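Transcriptional regulator, LYSR family (Neisseria meningitidis, PDB 4AB5) probably binds DNA as a LysR-type, MetR-like transcriptional regulator of methionine biosynthesis, this piece being its regulatory domain. Local coordinates at residues E116-D119 and L120-K123; R135-L139 and T140-I144. One frame throughout, in Å; residues are numbered along the deposited sequence.

Overall arrangement
Both contacts are helix starts, and both belong to the regulatory domain of this LysR-family protein, whose fold is of the periplasmic-binding-protein type. Contact 1 (116-123) opens helix 119-125 and contact 2 (135-144) opens helix 140-148; they follow one another along the chain, with strand 134-136 between the two helices. Their centres lie 17 Å apart and their nearest atoms about 6 Å apart, without touching. What they share is the small parallel sheet of strands 108-110 and 134-136: contact 1 packs on the first strand, whereas contact 2 leaves the second. Contact 2 also reaches the second subunit; no other chain of the assembly touches contact 1.

Contact 1: residues E116-D119 and L120-K123; sequences EMLD and LPKK
Asp119 and Lys123 form the charged pair of this helix start, one turn apart at the beginning of helix 119-125. Their side chains run side by side in the same direction, and Lys123 NZ reaches Asp119 OD2 at 2.9 Å, coming down on the carboxylate from above its plane (62° out of it). The grip is shared: OD2 also bonds Ser182 OG, while the ammonium bonds the carbonyl of Gln181, so the pair ties the helix to strand 171-189.

Lys122 also reaches back, but to a backbone carbonyl. With CG anti to its backbone N (chi1 173°) and a bend at chi3, its chain brings NZ to Glu116 O at 3.2 Å, nearly in line with that C=O. Glu65 makes a long, weak ion pair with the same ammonium.

Two backbone bonds close the first turn. Lys122 N donates to Leu118 O, the carbonyl oxygen of the N-cap residue, at 3.1 Å. Lys123 N donates to Asp119 O at 2.9 Å.

The apolar part is small: CB of Leu118 lies 3.5 Å from CD of Pro121, the proline sitting in the first turn of the helix. Beyond it, Leu118 leans on Thr110 and Leu120 on Leu108, both of strand 108-110, and Leu120 also packs on Ile175 and Leu180 of strand 171-189.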
loop_
_atom_site.group_PDB
_atom_site.type_symbol
_atom_site.label_atom_id
_atom_site.label_comp_id
_atom_site.label_asym_id
_atom_site.label_seq_id
_atom_site.Cartn_x
_atom_site.Cartn_y
_atom_site.Cartn_z
ATOM N N GLU B 116 -14.909 -5.516 12.372
ATOM C CA GLU B 116 -15.538 -4.258 12.819
ATOM C C GLU B 116 -15.199 -3.119 11.870
ATOM O O GLU B 116 -16.048 -2.276 11.607
ATOM C CB GLU B 116 -15.087 -3.885 14.247
ATOM C CG GLU B 116 -15.547 -4.839 15.331
ATOM C CD GLU B 116 -15.012 -6.252 15.217
ATOM O OE1 GLU B 116 -13.801 -6.447 15.466
ATOM O OE2 GLU B 116 -15.788 -7.152 14.823
HETATM N N MSE B 117 -13.968 -3.101 11.350
HETATM C CA MSE B 117 -13.521 -2.081 10.408
HETATM C C MSE B 117 -13.921 -2.387 8.970
HETATM O O MSE B 117 -13.701 -1.551 8.097
HETATM C CB MSE B 117 -12.010 -1.893 10.498
HETATM C CG MSE B 117 -11.603 -0.802 11.450
HETATM SE SE MSE B 117 -10.276 -1.475 12.679
HETATM C CE MSE B 117 -11.388 -1.507 14.334
ATOM N N LEU B 118 -14.495 -3.569 8.709
ATOM C CA LEU B 118 -14.897 -3.915 7.348
ATOM C C LEU B 118 -16.414 -3.848 7.170
ATOM O O LEU B 118 -17.135 -4.572 7.843
ATOM C CB LEU B 118 -14.330 -5.286 6.917
ATOM C CG LEU B 118 -12.827 -5.507 7.068
ATOM C CD1 LEU B 118 -12.499 -6.978 7.052
ATOM C CD2 LEU B 118 -12.049 -4.763 6.007
ATOM N N ASP B 119 -16.885 -2.975 6.253
ATOM C CA ASP B 119 -18.296 -2.732 5.942
ATOM C C ASP B 119 -19.085 -3.962 5.535
ATOM O O ASP B 119 -20.160 -4.181 6.092
ATOM C CB ASP B 119 -18.458 -1.599 4.927
ATOM C CG ASP B 119 -18.618 -0.210 5.537
ATOM O OD1 ASP B 119 -18.084 0.027 6.638
ATOM O OD2 ASP B 119 -19.251 0.640 4.900
ATOM N N LEU B 120 -18.558 -4.778 4.596
ATOM C CA LEU B 120 -19.213 -6.017 4.154
ATOM C C LEU B 120 -19.448 -7.003 5.323
ATOM O O LEU B 120 -20.618 -7.251 5.611
ATOM C CB LEU B 120 -18.516 -6.670 2.937
ATOM C CG LEU B 120 -18.904 -8.139 2.637
ATOM C CD1 LEU B 120 -20.243 -8.236 1.952
ATOM C CD2 LEU B 120 -17.854 -8.811 1.813
ATOM N N PRO B 121 -18.410 -7.498 6.058
ATOM C CA PRO B 121 -18.686 -8.389 7.200
ATOM C C PRO B 121 -19.608 -7.795 8.261
ATOM O O PRO B 121 -20.584 -8.441 8.639
ATOM C CB PRO B 121 -17.290 -8.690 7.757
ATOM C CG PRO B 121 -16.372 -8.522 6.571
ATOM C CD PRO B 121 -16.952 -7.341 5.861
ATOM N N LYS B 122 -19.333 -6.557 8.702
ATOM C CA LYS B 122 -20.099 -5.852 9.733
ATOM C C LYS B 122 -21.593 -5.636 9.397
ATOM O O LYS B 122 -22.455 -5.956 10.226
ATOM C CB LYS B 122 -19.400 -4.524 10.112
ATOM C CG LYS B 122 -20.185 -3.610 11.055
ATOM C CD LYS B 122 -19.311 -2.567 11.739
ATOM C CE LYS B 122 -19.215 -1.276 10.968
ATOM N NZ LYS B 122 -18.455 -0.234 11.717
ATOM N N LYS B 123 -21.881 -5.070 8.213
ATOM C CA LYS B 123 -23.238 -4.716 7.787
ATOM C C LYS B 123 -24.042 -5.825 7.122
ATOM O O LYS B 123 -25.255 -5.666 6.977
ATOM C CB LYS B 123 -23.196 -3.502 6.835
ATOM C CG LYS B 123 -22.708 -2.201 7.466
ATOM C CD LYS B 123 -22.261 -1.218 6.401
ATOM C CE LYS B 123 -22.542 0.205 6.813
ATOM N NZ LYS B 123 -21.869 1.181 5.920
#

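Contact 2: residues R135-L139 and T140-I144; sequences RHSEL and TIAII
Leu139, the N-cap residue of helix 140-148, meets the helix's first turn here, at a strand-loop-helix junction of the LysR substrate-binding domain, a fold of the periplasmic-binding-protein clan. Its carbonyl oxygen is the hub of the contact. Ile143 N donates to it at 3.1 Å with an N-H...O angle of 154°, lying in the carbonyl plane; Ala142 N adds a weak bond at 3.3 Å, bent to 128°. From the loop, Ser137 OG gives a third bond to the same oxygen at 3.2 Å, also in the plane and on a lone pair. A chi1 of -175° swings the serine OG to the side of its own carbonyl carbon, which places the hydroxyl within bonding distance of Leu139 O.

Other polar groups find partners elsewhere. Thr140 OG1 bonds Tyr111 OH, and Ser137 pairs through its backbone with Thr110, continuing beyond strand 134-136 the pairing with strand 108-110. Arg135 NH2 makes a salt bridge with Asp40 of the second subunit; separately, Phe20 of that subunit packs on Leu139 and Ile141.

The apolar contacts are modest. Leu139 CB lies 4.2 Å from both Ile141 CG1 and Ala142 CB. The CG1 arm of Ile143 rests 3.8 Å from Ser137 CB, and the same CG1 comes 3.5 Å from Leu139 O, the oxygen that Ile143 N bonds.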
loop_
_atom_site.group_PDB
_atom_site.type_symbol
_atom_site.label_atom_id
_atom_site.label_comp_id
_atom_site.label_asym_id
_atom_site.label_seq_id
_atom_site.Cartn_x
_atom_site.Cartn_y
_atom_site.Cartn_z
ATOM N N ARG B 135 -8.522 -14.457 3.424
ATOM C CA ARG B 135 -7.208 -14.250 2.825
ATOM C C ARG B 135 -6.943 -12.751 3.054
ATOM O O ARG B 135 -7.884 -11.958 2.967
ATOM C CB ARG B 135 -7.267 -14.603 1.334
ATOM C CG ARG B 135 -5.919 -14.649 0.631
ATOM C CD ARG B 135 -5.288 -16.026 0.645
ATOM N NE ARG B 135 -3.896 -15.951 0.192
ATOM C CZ ARG B 135 -3.459 -16.360 -0.995
ATOM N NH1 ARG B 135 -4.292 -16.931 -1.859
ATOM N NH2 ARG B 135 -2.180 -16.233 -1.313
ATOM N N HIS B 136 -5.708 -12.372 3.432
ATOM C CA HIS B 136 -5.394 -10.971 3.764
ATOM C C HIS B 136 -4.249 -10.371 2.984
ATOM O O HIS B 136 -3.291 -11.062 2.635
ATOM C CB HIS B 136 -5.101 -10.794 5.265
ATOM C CG HIS B 136 -6.127 -11.382 6.172
ATOM N ND1 HIS B 136 -7.366 -10.797 6.326
ATOM C CD2 HIS B 136 -6.049 -12.468 6.976
ATOM C CE1 HIS B 136 -8.002 -11.539 7.214
ATOM N NE2 HIS B 136 -7.254 -12.566 7.622
ATOM N N SER B 137 -4.327 -9.058 2.769
ATOM C CA SER B 137 -3.294 -8.271 2.104
ATOM C C SER B 137 -3.398 -6.809 2.524
ATOM O O SER B 137 -4.497 -6.258 2.595
ATOM C CB SER B 137 -3.398 -8.394 0.584
ATOM O OG SER B 137 -2.327 -7.716 -0.050
ATOM N N GLU B 138 -2.248 -6.181 2.790
ATOM C CA GLU B 138 -2.150 -4.759 3.135
ATOM C C GLU B 138 -2.271 -3.890 1.871
ATOM O O GLU B 138 -2.507 -2.692 1.987
ATOM C CB GLU B 138 -0.798 -4.468 3.823
ATOM C CG GLU B 138 -0.624 -5.114 5.194
ATOM C CD GLU B 138 -1.344 -4.459 6.364
ATOM O OE1 GLU B 138 -1.774 -3.289 6.243
ATOM O OE2 GLU B 138 -1.437 -5.112 7.427
ATOM N N LEU B 139 -2.090 -4.488 0.668
ATOM C CA LEU B 139 -2.082 -3.786 -0.617
ATOM C C LEU B 139 -3.240 -4.131 -1.527
ATOM O O LEU B 139 -3.497 -5.308 -1.779
ATOM C CB LEU B 139 -0.739 -4.009 -1.353
ATOM C CG LEU B 139 0.547 -3.870 -0.521
ATOM C CD1 LEU B 139 1.749 -4.396 -1.268
ATOM C CD2 LEU B 139 0.773 -2.439 -0.059
ATOM N N THR B 140 -3.910 -3.093 -2.059
ATOM C CA THR B 140 -5.050 -3.182 -2.978
ATOM C C THR B 140 -4.647 -3.886 -4.269
ATOM O O THR B 140 -5.369 -4.760 -4.744
ATOM C CB THR B 140 -5.619 -1.771 -3.226
ATOM O OG1 THR B 140 -6.062 -1.216 -1.985
ATOM C CG2 THR B 140 -6.756 -1.757 -4.229
ATOM N N ILE B 141 -3.482 -3.512 -4.819
ATOM C CA ILE B 141 -2.918 -4.080 -6.045
ATOM C C ILE B 141 -2.739 -5.609 -5.941
ATOM O O ILE B 141 -2.963 -6.314 -6.926
ATOM C CB ILE B 141 -1.648 -3.328 -6.530
ATOM C CG1 ILE B 141 -0.488 -3.393 -5.497
ATOM C CG2 ILE B 141 -1.992 -1.881 -6.918
ATOM C CD1 ILE B 141 0.869 -2.892 -6.006
ATOM N N ALA B 142 -2.398 -6.107 -4.734
ATOM C CA ALA B 142 -2.241 -7.532 -4.461
ATOM C C ALA B 142 -3.615 -8.203 -4.331
ATOM O O ALA B 142 -3.775 -9.312 -4.828
ATOM C CB ALA B 142 -1.409 -7.750 -3.209
ATOM N N ILE B 143 -4.612 -7.514 -3.707
ATOM C CA ILE B 143 -5.989 -8.007 -3.599
ATOM C C ILE B 143 -6.562 -8.284 -4.997
ATOM O O ILE B 143 -7.035 -9.395 -5.237
ATOM C CB ILE B 143 -6.916 -7.081 -2.752
ATOM C CG1 ILE B 143 -6.477 -7.073 -1.257
ATOM C CG2 ILE B 143 -8.411 -7.501 -2.898
ATOM C CD1 ILE B 143 -7.217 -6.101 -0.332
ATOM N N ILE B 144 -6.469 -7.292 -5.919
ATOM C CA ILE B 144 -6.952 -7.390 -7.295
ATOM C C ILE B 144 -6.311 -8.540 -8.057
ATOM O O ILE B 144 -7.037 -9.297 -8.704
ATOM C CB ILE B 144 -6.929 -6.004 -8.027
ATOM C CG1 ILE B 144 -8.209 -5.217 -7.700
ATOM C CG2 ILE B 144 -6.764 -6.124 -9.561
ATOM C CD1 ILE B 144 -7.999 -4.081 -6.885
#